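Local coordinates for protein aromatic amino acid beta-eliminating lyase/threonine aldolase (Exiguobacterium sibiricum, PDB 3LWS) that belongs to the beta-eliminating lyase family of pyridoxal-phosphate-dependent enzymes, carries that cofactor on a lysine, and is assembled as two identical subunits, at residues E129-P134 with S162-E167; Q307-E310 with G315-G318; T29-V34 with S239-I244; E109-E114 with R231-D236; P51-F56 with T225-K230. One frame throughout, in Å; residues are numbered along the deposited sequence.

How the contacts relate
Contacts 3, 4 and 5 form one connected group. Contacts 4 and 5 share helix 220-232, their centres 16 Å apart, and Gly235 N lies 2.9 Å from Lys230 O where they join. Helix 241-254, which follows in the chain, brings in contact 3, and Ile244 packs there against Phe52 of contact 5. All three also touch the second subunit, so these three contacts lie at or near the subunit interface. Contact 1 is nested along the chain inside the loops closed by contacts 3, 4 and 5, about 10 Å from contact 4 between nearest atoms. Contact 2 comes last in the chain and stands apart, its centre 34 Å or more from every other.

Contact 1. Residues E129-P134 with S162-E167; sequences EIKALP and SRYCRE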
# COMPACT_ATOMS: atom_id res chain seq x y z
N GLU A 129 31.83 10.06 16.28
CA GLU A 129 30.88 10.91 15.52
C GLU A 129 29.47 10.92 16.12
O GLU A 129 28.83 11.95 16.11
CB GLU A 129 30.83 10.49 14.07
CG GLU A 129 32.04 10.99 13.30
CD GLU A 129 32.22 10.32 11.97
OE1 GLU A 129 31.80 9.16 11.81
OE2 GLU A 129 32.82 10.94 11.09
N ILE A 130 29.01 9.79 16.66
CA ILE A 130 27.73 9.73 17.37
C ILE A 130 27.81 10.56 18.67
O ILE A 130 26.94 11.33 18.96
CB ILE A 130 27.37 8.25 17.71
CG1 ILE A 130 27.02 7.47 16.41
CG2 ILE A 130 26.22 8.16 18.70
CD1 ILE A 130 26.93 6.00 16.63
N LYS A 131 28.87 10.38 19.47
CA LYS A 131 29.05 11.16 20.70
C LYS A 131 29.15 12.67 20.43
O LYS A 131 28.87 13.45 21.32
CB LYS A 131 30.28 10.70 21.48
CG LYS A 131 30.18 9.31 22.11
CD LYS A 131 31.53 8.80 22.59
CE LYS A 131 31.39 7.54 23.42
NZ LYS A 131 32.70 6.88 23.71
N ALA A 132 29.57 13.07 19.23
CA ALA A 132 29.65 14.49 18.87
C ALA A 132 28.31 15.06 18.43
O ALA A 132 28.21 16.26 18.25
CB ALA A 132 30.74 14.72 17.77
N LEU A 133 27.29 14.22 18.25
CA LEU A 133 25.95 14.74 17.88
C LEU A 133 25.41 15.65 18.97
O LEU A 133 25.64 15.37 20.13
CB LEU A 133 24.94 13.63 17.60
CG LEU A 133 25.16 12.80 16.31
CD1 LEU A 133 24.13 11.68 16.23
CD2 LEU A 133 25.12 13.66 15.04
N PRO A 134 24.69 16.73 18.58
CA PRO A 134 23.95 17.58 19.49
C PRO A 134 22.61 16.91 19.86
O PRO A 134 22.36 15.75 19.48
CB PRO A 134 23.71 18.83 18.65
CG PRO A 134 23.50 18.30 17.28
CD PRO A 134 24.51 17.18 17.18
N SER A 162 23.59 2.00 22.11
CA SER A 162 22.28 1.88 22.76
C SER A 162 22.25 2.51 24.16
O SER A 162 21.30 3.23 24.51
CB SER A 162 21.91 0.41 22.89
OG SER A 162 20.65 0.24 23.47
N ARG A 163 23.28 2.25 24.95
CA ARG A 163 23.40 2.87 26.29
C ARG A 163 23.64 4.37 26.20
O ARG A 163 23.07 5.14 26.95
CB ARG A 163 24.53 2.21 27.08
CG ARG A 163 24.70 2.74 28.54
CD ARG A 163 25.78 1.96 29.32
NE ARG A 163 25.49 0.52 29.32
CZ ARG A 163 25.93 -0.37 28.42
NH1 ARG A 163 26.74 -0.02 27.42
NH2 ARG A 163 25.56 -1.65 28.54
N TYR A 164 24.48 4.79 25.27
CA TYR A 164 24.80 6.19 25.12
C TYR A 164 23.52 6.96 24.84
O TYR A 164 23.15 7.85 25.59
CB TYR A 164 25.86 6.42 24.02
CG TYR A 164 26.19 7.87 23.83
CD1 TYR A 164 27.07 8.53 24.68
CD2 TYR A 164 25.58 8.60 22.83
CE1 TYR A 164 27.36 9.84 24.52
CE2 TYR A 164 25.85 9.92 22.67
CZ TYR A 164 26.75 10.54 23.51
OH TYR A 164 27.00 11.87 23.35
N CYS A 165 22.84 6.58 23.76
CA CYS A 165 21.64 7.29 23.29
C CYS A 165 20.58 7.35 24.38
O CYS A 165 19.99 8.40 24.61
CB CYS A 165 21.07 6.61 22.05
SG CYS A 165 22.08 6.81 20.60
N ARG A 166 20.37 6.21 25.03
CA ARG A 166 19.42 6.12 26.12
C ARG A 166 19.83 7.06 27.25
O ARG A 166 19.00 7.81 27.75
CB ARG A 166 19.35 4.68 26.62
CG ARG A 166 18.15 4.32 27.43
CD ARG A 166 18.10 2.80 27.63
NE ARG A 166 16.85 2.34 28.24
CZ ARG A 166 16.57 1.07 28.54
NH1 ARG A 166 17.44 0.10 28.29
NH2 ARG A 166 15.40 0.77 29.10
N GLU A 167 21.11 7.04 27.64
CA GLU A 167 21.59 7.91 28.72
C GLU A 167 21.43 9.38 28.33
O GLU A 167 21.36 10.23 29.20
CB GLU A 167 23.05 7.57 29.06
CG GLU A 167 23.64 8.29 30.27
CD GLU A 167 23.18 7.72 31.60
OE1 GLU A 167 23.05 6.47 31.70
OE2 GLU A 167 22.98 8.51 32.55
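Tyr164 carries the second segment's side of this contact, reaching from helix 155-167 to the last turn of helix 127-131. Its CG stands anti to the backbone N (chi1 179°), which sends the ring across to Lys131. The aliphatic part of that lysine lies over one ring face: CG of Lys131 is 3.7 Å from CE1 of Tyr164 and 4.0 Å from the ring centroid, only 22° off the normal, a CH-pi contact displaced toward the rim. The rest of the lysine chain runs on extended and leads its ammonium away. At CD2 of Tyr164, the CG2 methyl of Ile130 adds apolar packing at 4.2 Å. Next along the segment, Cys165 packs on Leu139 of strand 138-142, as Ile130 does; the two helices therefore sit side by side on the central sheet. The phenol oxygen is hydrogen-bonded by Arg168 NH1, which also bonds Leu133 O and so ties the turn after helix 127-131 to the end of helix 155-167. The ring is thus placed by dispersion and CH-pi contact with the lysine's aliphatic part, while its hydroxyl is oriented by Arg168.

Contact 2. Residues Q307-E310 with G315-G318; sequences QVQE and GFVG
Beyond the edge of the Phe316 ring and near its plane lies OE1 of Gln309, closest to Phe316 CB at 3.8 Å, while CG1 of Val308 approaches the ring obliquely, 3.8 Å from Phe316 CE1. The side chains of Val308 and Phe316 cross at about a right angle, and Phe349 of helix 342-355 meets the same ring edge-to-face. The second flat group is the amide of Gln309, whose rim faces the loop backbone. Gln309 OE1 accepts two consecutive N-H groups: Val317 N at 2.8 Å, N-H...O angle 159° and nearly in line with C=O, and Phe316 N at 2.9 Å, more bent at 133° and tilted from the carbonyl plane. Gln309 NE2 donates a hydrogen bond to Val317 O at 3.1 Å, the acceptor lying in the amide plane. The amide thus imitates a backbone partner for residues 316-317, where the chain leaves strand 314-315. A short connection in the C-terminal part joins helix 298-312 to that strand, and the glutamine pins the loop back onto the helix. With CG anti to the carbonyl carbon (chi1 -65°), its extended chain carries the amide out from a CB not aimed at the loop. Three bonds fix the amide's rotation; the close acceptor pair, Gln309 OE1 and Val317 O at 3.0 Å, follows from both amide atoms facing Val317. NE2 is bonded as well to Ser8 OG of helix 4-10.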
# COMPACT_ATOMS: atom_id res chain seq x y z
N GLN A 307 29.11 -12.13 -22.71
CA GLN A 307 29.59 -13.34 -23.36
C GLN A 307 29.53 -14.51 -22.37
O GLN A 307 28.85 -15.51 -22.63
CB GLN A 307 31.00 -13.12 -23.89
CG GLN A 307 31.52 -14.29 -24.72
CD GLN A 307 32.89 -14.06 -25.35
OE1 GLN A 307 33.70 -13.25 -24.88
NE2 GLN A 307 33.17 -14.79 -26.41
N VAL A 308 30.16 -14.34 -21.21
CA VAL A 308 30.14 -15.34 -20.13
C VAL A 308 28.74 -15.85 -19.87
O VAL A 308 28.51 -17.07 -19.85
CB VAL A 308 30.75 -14.77 -18.81
CG1 VAL A 308 30.43 -15.66 -17.62
CG2 VAL A 308 32.26 -14.57 -18.94
N GLN A 309 27.80 -14.92 -19.71
CA GLN A 309 26.44 -15.25 -19.34
C GLN A 309 25.67 -15.91 -20.47
O GLN A 309 24.97 -16.91 -20.23
CB GLN A 309 25.70 -14.02 -18.73
CG GLN A 309 26.36 -13.62 -17.41
CD GLN A 309 25.78 -12.43 -16.68
OE1 GLN A 309 25.97 -12.33 -15.47
NE2 GLN A 309 25.08 -11.52 -17.37
N GLU A 310 25.80 -15.39 -21.69
CA GLU A 310 25.16 -15.98 -22.88
C GLU A 310 25.51 -17.44 -22.98
O GLU A 310 24.63 -18.28 -23.10
CB GLU A 310 25.58 -15.26 -24.17
CG GLU A 310 24.86 -13.95 -24.42
CD GLU A 310 25.46 -13.13 -25.57
OE1 GLU A 310 26.49 -13.56 -26.18
OE2 GLU A 310 24.90 -12.05 -25.87
N GLY A 315 23.70 -16.60 -14.43
CA GLY A 315 23.73 -15.15 -14.09
C GLY A 315 24.65 -14.78 -12.92
O GLY A 315 24.37 -15.12 -11.77
N PHE A 316 25.76 -14.11 -13.22
CA PHE A 316 26.67 -13.55 -12.18
C PHE A 316 26.29 -12.11 -11.82
O PHE A 316 26.31 -11.74 -10.64
CB PHE A 316 28.13 -13.56 -12.62
CG PHE A 316 28.70 -14.93 -12.85
CD1 PHE A 316 28.51 -15.58 -14.07
CD2 PHE A 316 29.40 -15.57 -11.85
CE1 PHE A 316 29.02 -16.85 -14.29
CE2 PHE A 316 29.91 -16.83 -12.05
CZ PHE A 316 29.72 -17.48 -13.27
N VAL A 317 25.93 -11.33 -12.83
CA VAL A 317 25.80 -9.86 -12.76
C VAL A 317 24.64 -9.45 -13.65
O VAL A 317 24.66 -9.70 -14.85
CB VAL A 317 27.09 -9.19 -13.26
CG1 VAL A 317 26.99 -7.61 -13.29
CG2 VAL A 317 28.27 -9.63 -12.42
N GLY A 318 23.63 -8.84 -13.06
CA GLY A 318 22.45 -8.39 -13.80
C GLY A 318 22.44 -6.95 -14.28
O GLY A 318 21.64 -6.60 -15.15

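Contact 3. Residues T29-V34 with S239-I244; sequences TAFAAV and SLYPYI
Phe31 has by far the largest buried surface here, and its ring is wedged by its outer edge against the start of helix 241-254. Phe31 CE2 meets Tyr241 CD1 at 3.9 Å, each atom lying near the plane of the other ring, so the two aromatics touch rim against rim and not in a stack. On another part of the edge, Phe31 CE1 points at the Pro242 carbonyl, 3.7 Å from its O, which lies in the plane of the Phe31 ring; Phe31 CZ rests 3.8 Å from Pro242 CA. Tyr241 reaches this place because its CG lies between the backbone N and the carbonyl carbon (chi1 68°), the crowded position. One face of the Tyr241 ring is covered by CD of Pro242, 3.4 Å above the plane. Both residues belong to the first turn of the helix, with Leu240 at the N-cap position, and Asp41 receives the Leu240 N-H through OD2. The Pro242 oxygen also accepts a hydrogen bond from Ser246 OG, one turn on. On the other segment, Phe31 also opens a type I turn, Val34 N bonding Phe31 O at 2.7 Å. Leu27 of the second subunit packs on Phe31, and Asn23 of that subunit on Tyr241.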
# COMPACT_ATOMS: atom_id res chain seq x y z
N THR A 29 1.99 -19.21 -4.89
CA THR A 29 2.56 -20.22 -4.03
C THR A 29 2.22 -19.96 -2.55
O THR A 29 1.85 -20.89 -1.85
CB THR A 29 4.05 -20.34 -4.17
OG1 THR A 29 4.36 -20.72 -5.50
CG2 THR A 29 4.58 -21.41 -3.20
N ALA A 30 2.35 -18.72 -2.08
CA ALA A 30 2.01 -18.40 -0.66
C ALA A 30 0.53 -18.72 -0.32
O ALA A 30 0.18 -19.06 0.81
CB ALA A 30 2.30 -16.89 -0.38
N PHE A 31 -0.35 -18.59 -1.30
CA PHE A 31 -1.78 -18.78 -1.07
C PHE A 31 -2.38 -20.19 -1.36
O PHE A 31 -3.52 -20.49 -0.95
CB PHE A 31 -2.54 -17.74 -1.85
CG PHE A 31 -2.65 -16.44 -1.12
CD1 PHE A 31 -1.60 -15.52 -1.15
CD2 PHE A 31 -3.79 -16.13 -0.40
CE1 PHE A 31 -1.69 -14.32 -0.46
CE2 PHE A 31 -3.88 -14.95 0.29
CZ PHE A 31 -2.83 -14.04 0.25
N ALA A 32 -1.61 -21.03 -2.04
CA ALA A 32 -2.15 -22.29 -2.61
C ALA A 32 -2.81 -23.23 -1.59
O ALA A 32 -3.67 -24.03 -1.95
CB ALA A 32 -1.05 -23.03 -3.44
N ALA A 33 -2.43 -23.12 -0.33
CA ALA A 33 -3.00 -23.92 0.73
C ALA A 33 -3.88 -23.09 1.70
O ALA A 33 -4.29 -23.59 2.75
CB ALA A 33 -1.87 -24.62 1.48
N VAL A 34 -4.15 -21.84 1.35
CA VAL A 34 -4.95 -20.97 2.20
C VAL A 34 -6.43 -21.15 1.82
O VAL A 34 -6.81 -21.00 0.66
CB VAL A 34 -4.45 -19.50 2.11
CG1 VAL A 34 -5.35 -18.56 2.82
CG2 VAL A 34 -3.01 -19.40 2.69
N SER A 239 -7.81 -4.11 3.11
CA SER A 239 -7.28 -5.49 3.04
C SER A 239 -5.77 -5.49 2.68
O SER A 239 -5.40 -5.18 1.57
CB SER A 239 -8.05 -6.32 1.99
OG SER A 239 -9.39 -6.57 2.33
N LEU A 240 -4.93 -5.79 3.66
CA LEU A 240 -3.51 -5.97 3.47
C LEU A 240 -3.09 -7.45 3.57
O LEU A 240 -1.88 -7.73 3.58
CB LEU A 240 -2.72 -5.14 4.49
CG LEU A 240 -2.59 -3.65 4.28
CD1 LEU A 240 -1.85 -3.03 5.46
CD2 LEU A 240 -1.87 -3.30 3.00
N TYR A 241 -4.06 -8.38 3.65
CA TYR A 241 -3.71 -9.81 3.72
C TYR A 241 -2.85 -10.29 2.53
O TYR A 241 -1.94 -11.07 2.75
CB TYR A 241 -4.94 -10.74 3.89
CG TYR A 241 -5.91 -10.83 2.72
CD1 TYR A 241 -5.74 -11.76 1.69
CD2 TYR A 241 -7.03 -10.01 2.67
CE1 TYR A 241 -6.62 -11.82 0.60
CE2 TYR A 241 -7.94 -10.10 1.62
CZ TYR A 241 -7.72 -11.00 0.60
OH TYR A 241 -8.64 -11.08 -0.40
N PRO A 242 -3.10 -9.79 1.30
CA PRO A 242 -2.28 -10.32 0.21
C PRO A 242 -0.77 -10.20 0.48
O PRO A 242 0.00 -11.09 0.05
CB PRO A 242 -2.73 -9.51 -1.01
CG PRO A 242 -4.08 -9.06 -0.69
CD PRO A 242 -4.00 -8.73 0.80
N TYR A 243 -0.37 -9.15 1.21
CA TYR A 243 1.00 -9.03 1.64
C TYR A 243 1.29 -9.70 2.95
O TYR A 243 2.41 -10.12 3.14
CB TYR A 243 1.45 -7.59 1.74
CG TYR A 243 1.35 -6.86 0.44
CD1 TYR A 243 2.13 -7.22 -0.66
CD2 TYR A 243 0.49 -5.79 0.31
CE1 TYR A 243 2.03 -6.52 -1.86
CE2 TYR A 243 0.41 -5.09 -0.88
CZ TYR A 243 1.16 -5.46 -1.96
OH TYR A 243 1.07 -4.75 -3.15
N ILE A 244 0.31 -9.80 3.86
CA ILE A 244 0.59 -10.41 5.18
C ILE A 244 0.72 -11.93 5.13
O ILE A 244 1.61 -12.50 5.76
CB ILE A 244 -0.47 -10.01 6.25
CG1 ILE A 244 -0.45 -8.50 6.48
CG2 ILE A 244 -0.20 -10.66 7.60
CD1 ILE A 244 -1.64 -8.04 7.23

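Contact 4. Residues E109-E114 with R231-D236; sequences ELHPIE and RRYGGD
A buried side-chain hydrogen bond between the imidazole of His111 and the phenol hydroxyl of Tyr233 joins the ends of helices 106-110 and 220-232. His111 NE2 donates to Tyr233 OH over 2.7 Å, and the N-H...O angle of 175° makes the bond almost straight. With His111 CG beside the backbone N (chi1 -49°), the imidazole swings toward Tyr233 although its CB does not point there. The hydroxyl lies in the imidazole plane, and the phenol ring is turned only 29° from it; with centroids 6.0 Å apart, the pair meets rim to rim and neither ring covers the other's face. Leu110, coming from the opposite direction to Tyr233, sets its CD1 against CE2 of Tyr233 at 3.9 Å. His111 is the first residue beyond its helix, Pro112 then making an inverse gamma turn, while Gly234 ends helix 220-232 in a Schellman motif with positive phi, a backbone shape suited to glycine. Both rings are linked onward to helix 71-86: Tyr233 OH bonds Gln76 OE1, and His111 ND1 is hydrogen-bonded to Arg80 NH1, consistent with ND1 accepting while NE2 donates. The second subunit comes up to the same two ends, its Ser70 OG bonding Gly234 O and its Trp229 packing on Leu110.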
# COMPACT_ATOMS: atom_id res chain seq x y z
N GLU A 109 9.70 16.37 2.98
CA GLU A 109 8.61 17.01 2.26
C GLU A 109 7.35 16.85 3.06
O GLU A 109 6.52 17.72 3.01
CB GLU A 109 8.42 16.40 0.87
CG GLU A 109 9.58 16.68 -0.09
CD GLU A 109 9.56 18.10 -0.72
OE1 GLU A 109 8.50 18.74 -0.81
OE2 GLU A 109 10.64 18.57 -1.13
N LEU A 110 7.24 15.75 3.82
CA LEU A 110 6.01 15.43 4.54
C LEU A 110 5.98 15.79 6.03
O LEU A 110 4.91 15.80 6.64
CB LEU A 110 5.68 13.93 4.34
CG LEU A 110 5.20 13.59 2.93
CD1 LEU A 110 5.15 12.11 2.81
CD2 LEU A 110 3.81 14.26 2.61
N HIS A 111 7.14 16.11 6.59
CA HIS A 111 7.26 16.50 7.99
C HIS A 111 8.29 17.62 8.14
O HIS A 111 9.25 17.69 7.36
CB HIS A 111 7.69 15.28 8.83
CG HIS A 111 6.86 14.07 8.57
ND1 HIS A 111 5.68 13.82 9.24
CD2 HIS A 111 7.01 13.08 7.66
CE1 HIS A 111 5.15 12.71 8.77
NE2 HIS A 111 5.93 12.25 7.80
N PRO A 112 8.11 18.51 9.14
CA PRO A 112 9.07 19.59 9.31
C PRO A 112 10.29 19.02 10.04
O PRO A 112 10.53 19.33 11.20
CB PRO A 112 8.29 20.62 10.15
CG PRO A 112 7.32 19.83 10.92
CD PRO A 112 6.95 18.66 10.03
N ILE A 113 11.04 18.15 9.36
CA ILE A 113 12.14 17.45 9.97
C ILE A 113 13.44 17.62 9.16
O ILE A 113 13.46 17.61 7.91
CB ILE A 113 11.80 15.96 10.24
CG1 ILE A 113 10.67 15.83 11.28
CG2 ILE A 113 13.05 15.22 10.72
CD1 ILE A 113 10.17 14.45 11.50
N GLU A 114 14.52 17.87 9.90
CA GLU A 114 15.85 18.09 9.30
C GLU A 114 16.73 16.93 9.68
O GLU A 114 16.51 16.29 10.69
CB GLU A 114 16.44 19.42 9.79
CG GLU A 114 15.61 20.60 9.30
CD GLU A 114 16.15 21.98 9.71
OE1 GLU A 114 16.99 22.08 10.65
OE2 GLU A 114 15.73 22.97 9.05
N ARG A 231 -3.12 5.46 8.84
CA ARG A 231 -4.34 5.93 8.19
C ARG A 231 -4.15 7.29 7.46
O ARG A 231 -4.70 7.50 6.40
CB ARG A 231 -5.47 6.06 9.21
CG ARG A 231 -6.78 6.54 8.61
CD ARG A 231 -7.88 5.52 8.71
NE ARG A 231 -8.83 5.85 7.67
CZ ARG A 231 -9.06 5.15 6.56
NH1 ARG A 231 -8.50 3.96 6.34
NH2 ARG A 231 -9.92 5.63 5.69
N ARG A 232 -3.44 8.23 8.09
CA ARG A 232 -3.23 9.57 7.50
C ARG A 232 -2.49 9.44 6.20
O ARG A 232 -2.77 10.14 5.26
CB ARG A 232 -2.46 10.49 8.42
CG ARG A 232 -3.25 10.99 9.62
CD ARG A 232 -2.39 11.83 10.55
NE ARG A 232 -3.12 12.23 11.75
CZ ARG A 232 -2.56 12.59 12.91
NH1 ARG A 232 -1.25 12.64 13.04
NH2 ARG A 232 -3.31 12.90 13.95
N TYR A 233 -1.51 8.54 6.16
CA TYR A 233 -0.75 8.25 4.93
C TYR A 233 -1.52 7.50 3.84
O TYR A 233 -1.03 7.38 2.74
CB TYR A 233 0.48 7.41 5.29
CG TYR A 233 1.77 8.16 5.54
CD1 TYR A 233 2.06 8.71 6.79
CD2 TYR A 233 2.75 8.26 4.55
CE1 TYR A 233 3.28 9.38 7.03
CE2 TYR A 233 3.97 8.92 4.79
CZ TYR A 233 4.21 9.46 6.04
OH TYR A 233 5.39 10.13 6.30
N GLY A 234 -2.69 6.95 4.13
CA GLY A 234 -3.37 6.16 3.12
C GLY A 234 -2.81 4.77 2.98
O GLY A 234 -2.93 4.17 1.91
N GLY A 235 -2.17 4.29 4.04
CA GLY A 235 -1.62 2.92 4.13
C GLY A 235 -2.48 1.93 4.91
O GLY A 235 -2.12 0.75 5.06
N ASP A 236 -3.60 2.41 5.43
CA ASP A 236 -4.50 1.59 6.24
C ASP A 236 -5.55 1.07 5.27
O ASP A 236 -6.74 1.50 5.25
CB ASP A 236 -5.10 2.45 7.39
CG ASP A 236 -5.91 1.65 8.38
OD1 ASP A 236 -5.70 0.47 8.56
OD2 ASP A 236 -6.77 2.26 9.02

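Contact 5. Residues P51-F56 with T225-K230; sequences PFEQKF and TARIWK
Direct charge pairing comes first: Glu53 OE1 and Arg227 NH2 form a salt bridge of 3.0 Å between helix 49-60 and helix 220-232. The N-H...O angle is 165°, and the carboxylate oxygen lies near the guanidinium plane, at its edge. From the glutamate's side the approach is different, since NH2 comes 53° out of the carboxylate plane, and the two flat groups are turned 50° against each other. One N-H and one oxygen therefore make the link, not a two-pronged pairing. The side chains of Glu53 and of Arg227 (from CG to NE) are extended and meet from opposite directions, which lets them span CA atoms 12.0 Å apart. A water-mediated link runs beside the salt bridge. A single water donates to Glu53 OE2 (2.7 Å) and accepts from Arg227 NE (3.1 Å) and from Lys230 NZ (3.0 Å). Lys230 NZ itself is 4.2 Å from Glu53 OE2, an electrostatic neighbour beyond salt-bridge range. Outside partners lie on strand 64-68, whose Val66 side chain touches Glu53, Arg227 and Lys230: Phe67 N bonds Glu53 OE2, Phe67 O bonds Lys230 NZ, and Asp64 pairs with Arg227 NH1. Two acidic and two basic groups thus balance around this buried site, which probably favours the ionised form of Glu53 and ties both helices to the edge strand of the central sheet.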
# COMPACT_ATOMS: atom_id res chain seq x y z
N PRO A 51 -2.99 -11.36 14.57
CA PRO A 51 -2.05 -12.42 14.91
C PRO A 51 -0.63 -12.22 14.32
O PRO A 51 0.38 -12.52 14.98
CB PRO A 51 -2.70 -13.68 14.31
CG PRO A 51 -4.10 -13.40 14.27
CD PRO A 51 -4.24 -11.93 14.02
N PHE A 52 -0.54 -11.69 13.09
CA PHE A 52 0.76 -11.44 12.47
C PHE A 52 1.53 -10.40 13.26
O PHE A 52 2.73 -10.55 13.50
CB PHE A 52 0.62 -11.03 11.00
CG PHE A 52 1.92 -10.88 10.28
CD1 PHE A 52 2.60 -9.66 10.28
CD2 PHE A 52 2.46 -11.93 9.57
CE1 PHE A 52 3.79 -9.51 9.61
CE2 PHE A 52 3.65 -11.78 8.88
CZ PHE A 52 4.32 -10.57 8.90
N GLU A 53 0.83 -9.33 13.65
CA GLU A 53 1.44 -8.26 14.37
C GLU A 53 1.93 -8.78 15.73
O GLU A 53 3.05 -8.51 16.12
CB GLU A 53 0.46 -7.08 14.47
CG GLU A 53 0.31 -6.27 13.18
CD GLU A 53 -0.62 -5.03 13.30
OE1 GLU A 53 -1.36 -4.87 14.31
OE2 GLU A 53 -0.59 -4.20 12.37
N GLN A 54 1.12 -9.56 16.44
CA GLN A 54 1.55 -10.12 17.77
C GLN A 54 2.77 -11.04 17.63
O GLN A 54 3.72 -10.95 18.41
CB GLN A 54 0.39 -10.90 18.40
CG GLN A 54 -0.83 -10.03 18.70
CD GLN A 54 -2.09 -10.84 19.06
OE1 GLN A 54 -2.12 -12.08 18.94
NE2 GLN A 54 -3.14 -10.13 19.50
N LYS A 55 2.72 -11.91 16.62
CA LYS A 55 3.82 -12.78 16.27
C LYS A 55 5.14 -12.04 16.18
O LYS A 55 6.13 -12.41 16.83
CB LYS A 55 3.51 -13.49 14.93
CG LYS A 55 4.62 -14.39 14.42
CD LYS A 55 4.17 -15.21 13.25
CE LYS A 55 5.26 -16.18 12.83
NZ LYS A 55 4.88 -17.07 11.71
N PHE A 56 5.15 -10.98 15.38
CA PHE A 56 6.34 -10.22 15.19
C PHE A 56 6.60 -9.20 16.29
O PHE A 56 7.75 -8.85 16.49
CB PHE A 56 6.39 -9.63 13.78
CG PHE A 56 6.75 -10.67 12.78
CD1 PHE A 56 8.05 -11.02 12.58
CD2 PHE A 56 5.76 -11.41 12.16
CE1 PHE A 56 8.38 -12.03 11.71
CE2 PHE A 56 6.07 -12.44 11.31
CZ PHE A 56 7.37 -12.75 11.08
N THR A 225 0.09 5.43 17.99
CA THR A 225 0.27 6.60 17.17
C THR A 225 0.63 6.26 15.74
O THR A 225 0.14 6.93 14.82
CB THR A 225 1.34 7.52 17.75
OG1 THR A 225 1.02 7.71 19.12
CG2 THR A 225 1.37 8.86 17.02
N ALA A 226 1.46 5.23 15.58
CA ALA A 226 1.89 4.74 14.28
C ALA A 226 0.67 4.31 13.42
O ALA A 226 0.66 4.53 12.21
CB ALA A 226 2.91 3.58 14.45
N ARG A 227 -0.33 3.71 14.07
CA ARG A 227 -1.57 3.32 13.42
C ARG A 227 -2.38 4.52 12.96
O ARG A 227 -3.01 4.45 11.93
CB ARG A 227 -2.43 2.40 14.29
CG ARG A 227 -1.85 0.98 14.39
CD ARG A 227 -2.82 0.01 15.04
NE ARG A 227 -2.13 -1.25 15.25
CZ ARG A 227 -1.44 -1.58 16.32
NH1 ARG A 227 -1.41 -0.79 17.40
NH2 ARG A 227 -0.83 -2.77 16.36
N ILE A 228 -2.32 5.64 13.69
CA ILE A 228 -3.03 6.83 13.22
C ILE A 228 -2.34 7.48 12.00
O ILE A 228 -3.00 7.86 11.03
CB ILE A 228 -3.29 7.82 14.36
CG1 ILE A 228 -4.40 7.29 15.26
CG2 ILE A 228 -3.70 9.16 13.82
CD1 ILE A 228 -4.10 7.46 16.67
N TRP A 229 -1.02 7.57 12.04
CA TRP A 229 -0.25 8.03 10.89
C TRP A 229 -0.44 7.06 9.74
O TRP A 229 -0.56 7.51 8.61
CB TRP A 229 1.24 8.19 11.21
CG TRP A 229 1.58 9.42 12.04
CD1 TRP A 229 1.98 9.45 13.35
CD2 TRP A 229 1.52 10.78 11.61
NE1 TRP A 229 2.22 10.74 13.74
CE2 TRP A 229 1.93 11.58 12.69
CE3 TRP A 229 1.17 11.40 10.41
CZ2 TRP A 229 1.97 12.98 12.62
CZ3 TRP A 229 1.23 12.79 10.32
CH2 TRP A 229 1.65 13.55 11.42
N LYS A 230 -0.48 5.74 10.01
CA LYS A 230 -0.76 4.80 8.89
C LYS A 230 -2.06 5.14 8.11
O LYS A 230 -2.12 5.09 6.87
CB LYS A 230 -0.80 3.34 9.38
CG LYS A 230 -0.94 2.36 8.19
CD LYS A 230 -0.69 0.90 8.55
CE LYS A 230 -1.77 0.31 9.43
NZ LYS A 230 -1.59 -1.14 9.63
O HOH W 1 -2.42 -2.16 12.35